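Local coordinates for TATA-box-binding protein (Methanococcus jannaschii, PDB 2Z8U), which binds the TATA box of archaeal promoters as a general transcription initiation factor for RNA polymerase, at the interface of chains A and B. Sequence-based numbering; all coordinates share one arbitrary frame. Chains: chain A/B, TATA-box-binding protein.

Contact 1: the interface of chains A and B. Residues chain A 142, 144-146, 149-151; chain B 142, 144, 149-151, 163-164.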
ATOM      1  N   VAL A 142       8.449  22.381  -6.919  1.00 34.14           N
ATOM      2  CA  VAL A 142       8.833  20.968  -6.947  1.00 35.11           C
ATOM      3  C   VAL A 142       9.007  20.511  -5.508  1.00 35.81           C
ATOM      4  O   VAL A 142       9.731  21.143  -4.739  1.00 35.07           O
ATOM      5  CB  VAL A 142      10.134  20.729  -7.746  1.00 35.24           C
ATOM      6  CG1 VAL A 142      10.458  19.217  -7.859  1.00 36.11           C
ATOM      7  CG2 VAL A 142      10.027  21.357  -9.126  1.00 35.05           C
ATOM      8  N   ARG A 144       9.864  16.985  -3.336  1.00 38.94           N
ATOM      9  CA  ARG A 144      10.326  15.602  -3.270  1.00 40.16           C
ATOM     10  C   ARG A 144       9.918  14.979  -1.938  1.00 39.62           C
ATOM     11  O   ARG A 144      10.168  15.567  -0.875  1.00 39.96           O
ATOM     12  CB  ARG A 144      11.839  15.617  -3.412  1.00 40.70           C
ATOM     13  CG  ARG A 144      12.543  14.276  -3.483  1.00 45.32           C
ATOM     14  CD  ARG A 144      13.914  14.474  -4.109  1.00 49.00           C
ATOM     15  NE  ARG A 144      14.885  15.160  -3.239  1.00 54.43           N
ATOM     16  CZ  ARG A 144      16.106  15.541  -3.632  1.00 56.20           C
ATOM     17  NH1 ARG A 144      16.504  15.329  -4.880  1.00 55.19           N
ATOM     18  NH2 ARG A 144      16.938  16.143  -2.782  1.00 57.97           N
ATOM     19  N   LEU A 145       9.259  13.825  -1.994  1.00 38.02           N
ATOM     20  CA  LEU A 145       8.969  13.033  -0.801  1.00 37.95           C
ATOM     21  C   LEU A 145       9.819  11.775  -0.789  1.00 37.83           C
ATOM     22  O   LEU A 145      10.144  11.227  -1.849  1.00 37.34           O
ATOM     23  CB  LEU A 145       7.496  12.634  -0.741  1.00 38.63           C
ATOM     24  CG  LEU A 145       6.381  13.621  -0.403  1.00 39.06           C
ATOM     25  CD1 LEU A 145       5.082  12.839  -0.314  1.00 39.95           C
ATOM     26  CD2 LEU A 145       6.656  14.346   0.915  1.00 40.13           C
ATOM     27  N   ASP A 146      10.180  11.319   0.401  1.00 37.19           N
ATOM     28  CA  ASP A 146      10.981  10.106   0.520  1.00 37.88           C
ATOM     29  C   ASP A 146      10.161   8.838   0.729  1.00 36.17           C
ATOM     30  O   ASP A 146      10.607   7.773   0.337  1.00 35.78           O
ATOM     31  CB  ASP A 146      12.041  10.238   1.624  1.00 38.06           C
ATOM     32  CG  ASP A 146      13.141  11.249   1.276  1.00 42.80           C
ATOM     33  OD1 ASP A 146      13.327  11.616   0.085  1.00 47.54           O
ATOM     34  OD2 ASP A 146      13.834  11.675   2.217  1.00 46.35           O
ATOM     35  N   LYS A 149       8.248   7.417  -2.269  1.00 34.01           N
ATOM     36  CA  LYS A 149       9.306   8.128  -2.965  1.00 34.84           C
ATOM     37  C   LYS A 149       8.675   8.687  -4.255  1.00 34.70           C
ATOM     38  O   LYS A 149       8.531   7.981  -5.264  1.00 34.34           O
ATOM     39  CB  LYS A 149      10.488   7.189  -3.246  1.00 34.68           C
ATOM     40  CG  LYS A 149      11.662   7.839  -3.973  1.00 37.42           C
ATOM     41  CD  LYS A 149      12.575   6.773  -4.554  1.00 39.65           C
ATOM     42  CE  LYS A 149      13.569   7.356  -5.541  1.00 42.85           C
ATOM     43  NZ  LYS A 149      14.216   6.220  -6.244  1.00 47.44           N
ATOM     44  N   VAL A 150       8.252   9.943  -4.172  1.00 33.69           N
ATOM     45  CA  VAL A 150       7.571  10.598  -5.278  1.00 33.69           C
ATOM     46  C   VAL A 150       8.132  11.994  -5.500  1.00 34.06           C
ATOM     47  O   VAL A 150       8.866  12.534  -4.645  1.00 33.01           O
ATOM     48  CB  VAL A 150       6.013  10.684  -5.085  1.00 33.98           C
ATOM     49  CG1 VAL A 150       5.398   9.294  -4.966  1.00 34.02           C
ATOM     50  CG2 VAL A 150       5.625  11.556  -3.873  1.00 32.22           C
ATOM     51  N   VAL A 151       7.789  12.546  -6.663  1.00 33.69           N
ATOM     52  CA  VAL A 151       8.118  13.927  -6.999  1.00 34.46           C
ATOM     53  C   VAL A 151       6.775  14.588  -7.183  1.00 34.64           C
ATOM     54  O   VAL A 151       5.923  14.083  -7.914  1.00 33.67           O
ATOM     55  CB  VAL A 151       8.922  14.072  -8.307  1.00 33.64           C
ATOM     56  CG1 VAL A 151       9.160  15.553  -8.595  1.00 35.77           C
ATOM     57  CG2 VAL A 151      10.258  13.300  -8.253  1.00 33.04           C
TER
ATOM     58  N   VAL B 142      10.020  14.839 -16.388  1.00 37.41           N
ATOM     59  CA  VAL B 142      10.568  14.683 -15.040  1.00 37.68           C
ATOM     60  C   VAL B 142      11.421  13.420 -14.972  1.00 38.40           C
ATOM     61  O   VAL B 142      11.018  12.336 -15.385  1.00 36.98           O
ATOM     62  CB  VAL B 142       9.467  14.690 -13.943  1.00 38.24           C
ATOM     63  CG1 VAL B 142      10.077  14.589 -12.545  1.00 37.49           C
ATOM     64  CG2 VAL B 142       8.617  15.963 -14.053  1.00 37.58           C
ATOM     65  N   ARG B 144      14.106  11.494 -12.273  1.00 41.02           N
ATOM     66  CA  ARG B 144      14.744  11.441 -10.962  1.00 42.46           C
ATOM     67  C   ARG B 144      16.067  10.670 -11.015  1.00 43.10           C
ATOM     68  O   ARG B 144      16.125   9.571 -11.577  1.00 44.29           O
ATOM     69  CB  ARG B 144      13.773  10.864  -9.923  1.00 41.87           C
ATOM     70  CG  ARG B 144      14.222  11.062  -8.479  1.00 42.73           C
ATOM     71  CD  ARG B 144      13.034  11.002  -7.545  1.00 42.13           C
ATOM     72  NE  ARG B 144      13.395  11.018  -6.124  1.00 42.99           N
ATOM     73  CZ  ARG B 144      12.509  11.078  -5.131  1.00 44.01           C
ATOM     74  NH1 ARG B 144      11.214  11.132  -5.409  1.00 41.60           N
ATOM     75  NH2 ARG B 144      12.909  11.059  -3.851  1.00 45.86           N
ATOM     76  N   LYS B 149      21.462  12.447  -5.722  1.00 36.48           N
ATOM     77  CA  LYS B 149      20.022  12.389  -5.472  1.00 35.57           C
ATOM     78  C   LYS B 149      19.413  13.719  -5.879  1.00 34.43           C
ATOM     79  O   LYS B 149      19.388  14.668  -5.093  1.00 33.67           O
ATOM     80  CB  LYS B 149      19.758  12.087  -3.996  1.00 35.86           C
ATOM     81  CG  LYS B 149      18.291  12.122  -3.596  1.00 37.04           C
ATOM     82  CD  LYS B 149      18.148  12.039  -2.072  1.00 37.69           C
ATOM     83  CE  LYS B 149      16.688  12.252  -1.667  1.00 36.88           C
ATOM     84  NZ  LYS B 149      16.564  12.387  -0.185  1.00 37.39           N
ATOM     85  N   VAL B 150      18.957  13.794  -7.131  1.00 33.58           N
ATOM     86  CA  VAL B 150      18.424  15.038  -7.691  1.00 32.08           C
ATOM     87  C   VAL B 150      17.149  14.792  -8.490  1.00 32.52           C
ATOM     88  O   VAL B 150      16.856  13.665  -8.871  1.00 31.98           O
ATOM     89  CB  VAL B 150      19.460  15.770  -8.577  1.00 32.59           C
ATOM     90  CG1 VAL B 150      20.670  16.205  -7.729  1.00 30.51           C
ATOM     91  CG2 VAL B 150      19.898  14.910  -9.736  1.00 31.12           C
ATOM     92  N   VAL B 151      16.400  15.860  -8.732  1.00 32.67           N
ATOM     93  CA  VAL B 151      15.251  15.822  -9.616  1.00 33.78           C
ATOM     94  C   VAL B 151      15.591  16.682 -10.786  1.00 34.89           C
ATOM     95  O   VAL B 151      16.039  17.822 -10.620  1.00 35.19           O
ATOM     96  CB  VAL B 151      13.948  16.327  -8.937  1.00 33.46           C
ATOM     97  CG1 VAL B 151      12.795  16.465  -9.983  1.00 33.33           C
ATOM     98  CG2 VAL B 151      13.562  15.380  -7.852  1.00 33.60           C
ATOM     99  N   THR B 163      17.360  20.043  -9.606  1.00 33.96           N
ATOM    100  CA  THR B 163      17.024  20.478  -8.238  1.00 33.95           C
ATOM    101  C   THR B 163      17.401  19.413  -7.219  1.00 33.56           C
ATOM    102  O   THR B 163      17.687  18.271  -7.582  1.00 32.47           O
ATOM    103  CB  THR B 163      15.527  20.879  -8.093  1.00 35.22           C
ATOM    104  OG1 THR B 163      14.689  19.719  -8.200  1.00 38.00           O
ATOM    105  CG2 THR B 163      15.099  21.854  -9.192  1.00 36.72           C
ATOM    106  N   GLY B 164      17.417  19.770  -5.938  1.00 32.19           N
ATOM    107  CA  GLY B 164      17.772  18.810  -4.902  1.00 33.18           C
ATOM    108  C   GLY B 164      19.265  18.711  -4.661  1.00 32.91           C
ATOM    109  O   GLY B 164      19.727  17.882  -3.871  1.00 33.32           O
TER
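Two cationic groups of chain B hold the carboxylate oxygen OD1 of A:Asp146, neither tightly. The ammonium NZ of B:Lys149 lies 3.3 Å from A:Asp146 OD1, a salt bridge with a weak hydrogen bond, its chain crossing the aspartate at about a right angle. A looser salt bridge brings B:Arg144 NH2 to 4.0 Å from A:Asp146 OD1, which sits in plane at the guanidinium edge. Near the two-fold the paired arginines cross obliquely, their guanidinium planes 29° apart. Both have CG anti to the backbone N, but B:Arg144 then runs straight (chi3 173°) while A:Arg144 bends (chi3 72°). The flat group of B:Arg144 is sandwiched between CG of A:Lys149 on one face and CG of A:Arg144 on the other, 3.6 Å from B:Arg144 CZ. B:Arg144 NH1 donates to A:Val150 O at 2.8 Å in a bent bond, from above the carbonyl plane rather than along a lone pair. A:Arg144 NH1 bonds B:Lys149 O at 3.0 Å, equally bent and also from above the plane. An alanine at A:Arg144 would probably lose this backbone bond and strip one face of the B:Arg144 guanidinium of its packing. Alongside the arginines, A:Val151 and B:Val151 meet tip to tip, CG2 to CG2 at 3.9 Å. The patch joins strands 141-146 and 149-154 of the two copies around their symmetry axis, in a pairing that may or may not persist in solution, and occupies part of the sheet surface that TBP proteins use for DNA.

Contact 2: the interface of chains A and B. Residues chain A 16-17, 108-110, 153, 161, 163; chain B 132-134, 137-138, 142.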
ATOM      1  N   VAL A  16      -3.683   9.661 -14.270  1.00 31.97           N
ATOM      2  CA  VAL A  16      -3.705  10.224 -15.637  1.00 32.01           C
ATOM      3  C   VAL A  16      -2.913   9.356 -16.620  1.00 31.60           C
ATOM      4  O   VAL A  16      -3.282   9.228 -17.791  1.00 30.76           O
ATOM      5  CB  VAL A  16      -3.252  11.717 -15.667  1.00 32.77           C
ATOM      6  CG1 VAL A  16      -3.179  12.236 -17.092  1.00 34.46           C
ATOM      7  CG2 VAL A  16      -4.234  12.578 -14.872  1.00 32.80           C
ATOM      8  N   ASN A  17      -1.847   8.730 -16.133  1.00 30.92           N
ATOM      9  CA  ASN A  17      -1.139   7.751 -16.927  1.00 31.36           C
ATOM     10  C   ASN A  17      -0.425   6.754 -16.041  1.00 31.27           C
ATOM     11  O   ASN A  17      -0.207   7.003 -14.850  1.00 30.77           O
ATOM     12  CB  ASN A  17      -0.227   8.404 -18.000  1.00 31.98           C
ATOM     13  CG  ASN A  17       1.183   8.653 -17.530  1.00 34.17           C
ATOM     14  OD1 ASN A  17       1.813   7.788 -16.928  1.00 38.71           O
ATOM     15  ND2 ASN A  17       1.731   9.822 -17.894  1.00 35.96           N
ATOM     16  N   ASN A 108       5.514   3.271 -12.926  1.00 31.68           N
ATOM     17  CA  ASN A 108       5.295   4.675 -12.658  1.00 31.92           C
ATOM     18  C   ASN A 108       3.856   5.091 -12.945  1.00 32.04           C
ATOM     19  O   ASN A 108       3.122   4.397 -13.671  1.00 30.34           O
ATOM     20  CB  ASN A 108       6.257   5.550 -13.479  1.00 32.68           C
ATOM     21  CG  ASN A 108       6.170   7.015 -13.115  1.00 35.62           C
ATOM     22  OD1 ASN A 108       6.218   7.401 -11.951  1.00 35.23           O
ATOM     23  ND2 ASN A 108       6.019   7.843 -14.122  1.00 40.97           N
ATOM     24  N   MET A 109       3.484   6.233 -12.367  1.00 32.87           N
ATOM     25  CA  MET A 109       2.214   6.905 -12.648  1.00 34.27           C
ATOM     26  C   MET A 109       2.341   8.406 -12.571  1.00 33.64           C
ATOM     27  O   MET A 109       3.272   8.961 -11.926  1.00 33.22           O
ATOM     28  CB  MET A 109       1.161   6.526 -11.621  1.00 34.36           C
ATOM     29  CG  MET A 109       0.920   5.079 -11.444  1.00 34.09           C
ATOM     30  SD  MET A 109       0.008   4.873  -9.925  1.00 40.20           S
ATOM     31  CE  MET A 109      -0.408   3.144 -10.024  1.00 33.77           C
ATOM     32  N   VAL A 110       1.386   9.068 -13.212  1.00 31.13           N
ATOM     33  CA  VAL A 110       1.106  10.447 -12.926  1.00 30.39           C
ATOM     34  C   VAL A 110      -0.298  10.439 -12.313  1.00 29.51           C
ATOM     35  O   VAL A 110      -1.223   9.862 -12.902  1.00 28.84           O
ATOM     36  CB  VAL A 110       1.162  11.335 -14.187  1.00 30.02           C
ATOM     37  CG1 VAL A 110       0.567  12.677 -13.924  1.00 31.63           C
ATOM     38  CG2 VAL A 110       2.623  11.505 -14.675  1.00 31.97           C
ATOM     39  N   LEU A 153       4.643  18.112  -8.131  1.00 35.90           N
ATOM     40  CA  LEU A 153       4.613  19.473  -8.660  1.00 34.68           C
ATOM     41  C   LEU A 153       3.351  20.126  -8.111  1.00 34.78           C
ATOM     42  O   LEU A 153       2.259  19.583  -8.266  1.00 34.25           O
ATOM     43  CB  LEU A 153       4.589  19.458 -10.197  1.00 35.21           C
ATOM     44  CG  LEU A 153       5.620  18.501 -10.847  1.00 36.71           C
ATOM     45  CD1 LEU A 153       5.406  18.316 -12.352  1.00 39.15           C
ATOM     46  CD2 LEU A 153       7.047  18.915 -10.573  1.00 36.33           C
ATOM     47  N   VAL A 161       0.508  17.578  -9.226  1.00 35.80           N
ATOM     48  CA  VAL A 161       0.839  16.439 -10.076  1.00 35.84           C
ATOM     49  C   VAL A 161       1.823  15.588  -9.296  1.00 35.81           C
ATOM     50  O   VAL A 161       2.857  16.084  -8.831  1.00 35.77           O
ATOM     51  CB  VAL A 161       1.448  16.867 -11.450  1.00 35.88           C
ATOM     52  CG1 VAL A 161       1.741  15.655 -12.319  1.00 35.84           C
ATOM     53  CG2 VAL A 161       0.504  17.783 -12.183  1.00 36.74           C
ATOM     54  N   THR A 163       4.241  12.240  -9.402  1.00 37.05           N
ATOM     55  CA  THR A 163       4.930  11.338 -10.299  1.00 36.37           C
ATOM     56  C   THR A 163       5.882  10.437  -9.496  1.00 36.25           C
ATOM     57  O   THR A 163       6.207  10.733  -8.349  1.00 34.97           O
ATOM     58  CB  THR A 163       5.742  12.148 -11.386  1.00 37.51           C
ATOM     59  OG1 THR A 163       6.891  12.744 -10.785  1.00 37.52           O
ATOM     60  CG2 THR A 163       4.912  13.281 -11.993  1.00 38.56           C
TER
ATOM     61  N   GLU B 132       8.881  10.712 -16.376  1.00 38.35           N
ATOM     62  CA  GLU B 132       7.464  10.947 -16.681  1.00 38.38           C
ATOM     63  C   GLU B 132       7.306  12.190 -17.514  1.00 38.47           C
ATOM     64  O   GLU B 132       8.104  13.131 -17.412  1.00 38.17           O
ATOM     65  CB  GLU B 132       6.579  11.100 -15.437  1.00 38.23           C
ATOM     66  CG  GLU B 132       5.774   9.848 -15.072  1.00 39.14           C
ATOM     67  CD  GLU B 132       4.670   9.427 -16.059  1.00 40.23           C
ATOM     68  OE1 GLU B 132       4.428  10.084 -17.104  1.00 39.09           O
ATOM     69  OE2 GLU B 132       4.016   8.414 -15.742  1.00 38.98           O
ATOM     70  N   TYR B 133       6.252  12.185 -18.320  1.00 38.77           N
ATOM     71  CA  TYR B 133       5.985  13.252 -19.260  1.00 38.93           C
ATOM     72  C   TYR B 133       4.504  13.237 -19.527  1.00 39.70           C
ATOM     73  O   TYR B 133       3.952  12.209 -19.974  1.00 40.26           O
ATOM     74  CB  TYR B 133       6.786  13.030 -20.541  1.00 39.06           C
ATOM     75  CG  TYR B 133       6.571  14.062 -21.615  1.00 38.51           C
ATOM     76  CD1 TYR B 133       6.797  15.406 -21.366  1.00 39.74           C
ATOM     77  CD2 TYR B 133       6.167  13.685 -22.897  1.00 40.61           C
ATOM     78  CE1 TYR B 133       6.610  16.372 -22.367  1.00 39.77           C
ATOM     79  CE2 TYR B 133       5.982  14.635 -23.903  1.00 39.32           C
ATOM     80  CZ  TYR B 133       6.200  15.974 -23.628  1.00 39.77           C
ATOM     81  OH  TYR B 133       6.025  16.927 -24.617  1.00 40.47           O
ATOM     82  N   GLU B 134       3.854  14.353 -19.214  1.00 39.80           N
ATOM     83  CA  GLU B 134       2.428  14.530 -19.447  1.00 41.21           C
ATOM     84  C   GLU B 134       2.197  15.980 -19.793  1.00 41.24           C
ATOM     85  O   GLU B 134       1.829  16.755 -18.906  1.00 40.61           O
ATOM     86  CB  GLU B 134       1.638  14.205 -18.176  1.00 41.69           C
ATOM     87  CG  GLU B 134       1.182  12.805 -18.069  1.00 45.33           C
ATOM     88  CD  GLU B 134       0.053  12.480 -19.030  1.00 46.73           C
ATOM     89  OE1 GLU B 134      -0.926  13.256 -19.150  1.00 50.79           O
ATOM     90  OE2 GLU B 134       0.155  11.431 -19.669  1.00 47.22           O
ATOM     91  N   GLN B 137      -0.492  18.175 -18.387  1.00 45.50           N
ATOM     92  CA  GLN B 137      -0.526  18.377 -16.940  1.00 45.30           C
ATOM     93  C   GLN B 137       0.621  19.260 -16.449  1.00 44.92           C
ATOM     94  O   GLN B 137       0.507  19.932 -15.430  1.00 45.86           O
ATOM     95  CB  GLN B 137      -0.543  17.036 -16.193  1.00 45.42           C
ATOM     96  CG  GLN B 137      -1.818  16.187 -16.400  1.00 46.16           C
ATOM     97  CD  GLN B 137      -3.113  16.936 -16.104  1.00 46.55           C
ATOM     98  OE1 GLN B 137      -3.201  17.693 -15.137  1.00 48.79           O
ATOM     99  NE2 GLN B 137      -4.125  16.726 -16.941  1.00 45.89           N
ATOM    100  N   PHE B 138       1.728  19.252 -17.170  1.00 44.34           N
ATOM    101  CA  PHE B 138       2.887  20.055 -16.808  1.00 43.95           C
ATOM    102  C   PHE B 138       3.866  20.101 -17.965  1.00 43.50           C
ATOM    103  O   PHE B 138       3.991  19.133 -18.719  1.00 43.28           O
ATOM    104  CB  PHE B 138       3.573  19.519 -15.523  1.00 43.98           C
ATOM    105  CG  PHE B 138       4.012  18.080 -15.610  1.00 45.24           C
ATOM    106  CD1 PHE B 138       5.322  17.758 -15.935  1.00 45.17           C
ATOM    107  CD2 PHE B 138       3.117  17.038 -15.349  1.00 46.10           C
ATOM    108  CE1 PHE B 138       5.729  16.421 -16.030  1.00 46.47           C
ATOM    109  CE2 PHE B 138       3.526  15.694 -15.439  1.00 45.06           C
ATOM    110  CZ  PHE B 138       4.826  15.390 -15.772  1.00 44.58           C
ATOM    111  N   VAL B 142      10.020  14.839 -16.388  1.00 37.41           N
ATOM    112  CA  VAL B 142      10.568  14.683 -15.040  1.00 37.68           C
ATOM    113  C   VAL B 142      11.421  13.420 -14.972  1.00 38.40           C
ATOM    114  O   VAL B 142      11.018  12.336 -15.385  1.00 36.98           O
ATOM    115  CB  VAL B 142       9.467  14.690 -13.943  1.00 38.24           C
ATOM    116  CG1 VAL B 142      10.077  14.589 -12.545  1.00 37.49           C
ATOM    117  CG2 VAL B 142       8.617  15.963 -14.053  1.00 37.58           C
TER
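Extended strand backbone presents A:Asn17 and A:Asn108, with A:Val16 departing from strand values (psi -33°), while B:Glu132 to B:Phe138 lead from short strand 131-133 into a loop. A:Asn17 and A:Asn108 are the repeat-related asparagines of the TBP saddle's DNA-binding face, and B:Phe138 belongs to the family's FPGL motif, whose phenylalanine wedges into bent TATA DNA. The amide ND2 of A:Asn17 is shared by two glutamates, both acceptors lying in its plane and both bonds nearly straight. A:Asn17 ND2 gives one N-H to the syn lone pair of B:Glu132 OE1 at 2.8 Å, amide and carboxylate meeting tip to tip and nearly coplanar, 30° apart. The second N-H of A:Asn17 ND2 goes to B:Glu134 OE2 at 2.9 Å, approached from above that carboxylate's plane. Within chain B, the backbone N of B:Tyr133 donates to the anti lone pair of B:Glu132 OE1 at 3.0 Å, so OE1 takes two donors, which probably helps to fix the carboxylate's rotation. A:Asn17 OD1 lies 2.6 Å from B:Glu132 OE2, two acceptors that clash unless the carboxylate is protonated, which is not seen; the same glutamate is modelled too close to A:Asn108, so its exact placement is uncertain. Beyond this polar edge, B:Phe138 takes the crowded first torsion (chi1 57°), turning its ring toward the sheet. A:Leu153 CD1 sits over one face, 3.8 Å from the B:Phe138 ring centroid (CH-pi), and A:Val161 CG1 packs against B:Phe138 CE2 at 3.6 Å.

The C-alpha centres of contact 1 and contact 2 lie about 13 Å apart, and B:Val142 belongs to both. Strands 141-146, 149-154 and 159-163 also supply residues to each, so the two patches form one continuous surface. Contact 1 pairs second-repeat segments of both chains about the two-fold axis; contact 2 extends away from it, adding strand 14-23 of chain A's first repeat and strand 105-114 of its second against chain B's second repeat, and symmetry supplies its twin. Because the surface includes family DNA-binding residues, this pairing would probably exclude a TATA box, although the structure alone does not show whether such a dimer forms in the cell.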